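Local coordinates for protein putative modulator of DNA gyrase (Bacteroides thetaiotaomicron, PDB 1VPB) that probably acts as a metallopeptidase of the peptidase U62 (PmbA/TldD) family, at residues Ile196-Gly200 / Val233-Leu237. Numbering follows the deposited sequence. Where two conformers were deposited one is given.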
# COMPACT_ATOMS: atom_id res chain seq x y z
N ILE A 196 10.99 -11.84 14.84
CA ILE A 196 12.17 -11.83 15.66
C ILE A 196 13.35 -11.43 14.81
O ILE A 196 13.48 -11.92 13.71
CB ILE A 196 12.43 -13.24 16.23
CG1 ILE A 196 11.22 -13.68 17.06
CG2 ILE A 196 13.73 -13.25 17.05
CD1 ILE A 196 11.33 -15.03 17.71
N THR A 197 14.18 -10.56 15.36
CA THR A 197 15.39 -10.10 14.71
C THR A 197 16.58 -10.47 15.58
O THR A 197 16.53 -10.35 16.81
CB THR A 197 15.31 -8.60 14.50
OG1 THR A 197 14.32 -8.33 13.49
CG2 THR A 197 16.61 -8.04 13.95
N ILE A 198 17.66 -10.91 14.94
CA ILE A 198 18.84 -11.33 15.67
C ILE A 198 20.12 -10.73 15.10
O ILE A 198 20.12 -10.18 13.99
CB ILE A 198 18.97 -12.88 15.72
CG1 ILE A 198 19.36 -13.46 14.35
CG2 ILE A 198 17.65 -13.50 16.22
CD1 ILE A 198 19.65 -14.94 14.40
N ARG A 199 21.18 -10.82 15.89
CA ARG A 199 22.52 -10.39 15.50
C ARG A 199 23.14 -11.45 14.61
O ARG A 199 23.35 -12.58 15.06
CB ARG A 199 23.39 -10.19 16.75
CG ARG A 199 24.79 -9.62 16.48
CD ARG A 199 25.73 -9.67 17.69
NE ARG A 199 26.19 -11.04 17.98
CZ ARG A 199 25.89 -11.77 19.06
NH1 ARG A 199 25.11 -11.30 20.03
NH2 ARG A 199 26.38 -13.00 19.16
N GLY A 200 23.41 -11.09 13.36
CA GLY A 200 24.08 -11.98 12.43
C GLY A 200 25.58 -11.70 12.46
O GLY A 200 26.11 -11.23 13.47
N VAL A 233 14.56 -17.92 12.44
CA VAL A 233 15.54 -16.87 12.25
C VAL A 233 16.96 -17.40 12.52
O VAL A 233 17.89 -16.95 11.87
CB VAL A 233 15.25 -15.61 13.07
CG1 VAL A 233 15.36 -15.87 14.58
CG2 VAL A 233 16.13 -14.47 12.58
N LEU A 234 17.10 -18.33 13.46
CA LEU A 234 18.41 -18.90 13.77
C LEU A 234 18.94 -19.75 12.60
O LEU A 234 20.13 -19.86 12.42
CB LEU A 234 18.37 -19.77 15.04
CG LEU A 234 18.09 -19.03 16.36
CD1 LEU A 234 17.79 -19.99 17.50
CD2 LEU A 234 19.23 -18.10 16.73
N ARG A 235 18.03 -20.33 11.83
CA ARG A 235 18.38 -21.12 10.66
C ARG A 235 18.91 -20.26 9.53
O ARG A 235 19.46 -20.79 8.57
CB ARG A 235 17.15 -21.90 10.17
CG ARG A 235 16.93 -23.20 10.96
CD ARG A 235 15.68 -23.99 10.51
NE ARG A 235 15.54 -25.23 11.27
N LYS A 236 18.73 -18.95 9.64
CA LYS A 236 19.22 -18.02 8.63
C LYS A 236 20.71 -17.70 8.84
O LYS A 236 21.31 -17.02 8.02
CB LYS A 236 18.42 -16.72 8.63
CG LYS A 236 16.91 -16.89 8.31
CD LYS A 236 16.32 -15.57 7.83
CE LYS A 236 14.85 -15.69 7.41
NZ LYS A 236 14.38 -14.48 6.63
N LEU A 237 21.29 -18.16 9.94
CA LEU A 237 22.67 -17.86 10.26
C LEU A 237 23.59 -18.70 9.36
O LEU A 237 23.35 -19.89 9.17
CB LEU A 237 22.97 -18.16 11.73
CG LEU A 237 22.35 -17.23 12.79
CD1 LEU A 237 22.65 -17.77 14.18
CD2 LEU A 237 22.85 -15.79 12.63
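Val233, on helix 225-234, packs its two methyls against Ile196 and Ile198 on the last residues of strand 181-198: helix-on-sheet packing, at one end of the long antiparallel sheet that the central region of the PmbA/TldD family helps to build. Its CG1 lies 3.7 Å from Ile198 CG2 and also touches CG2 of Ile196, whose side chain runs across it at about a right angle. With chi1 66°, CG1 lies between the backbone N and the carbonyl carbon and CG2 is anti to N, resting 3.8 Å from Ile198 CG1 and equally near the carbonyl oxygen of Ile196. Ile196 also packs on Ala229 and Leu230 of the same helix, which extends the apolar seam. Leu234 adds one methyl, CD2, 3.9 Å from Ile198 CD1. From Leu234 to Leu237 the chain folds into a type I turn, closed by a hydrogen bond of 3.2 Å from Leu237 N to Leu234 O. The turn brings Leu237 back to meet Ile198 tip to tip. An alanine at Ile198, without CG1, CG2 and CD1, would probably open a gap beside Val233 and leave the ends of Leu234 and Leu237 less restrained. Leu237 CD2 sits 3.8 Å from Ile198 CD1 and, just past the strand, 4.0 Å from Gly200 CA.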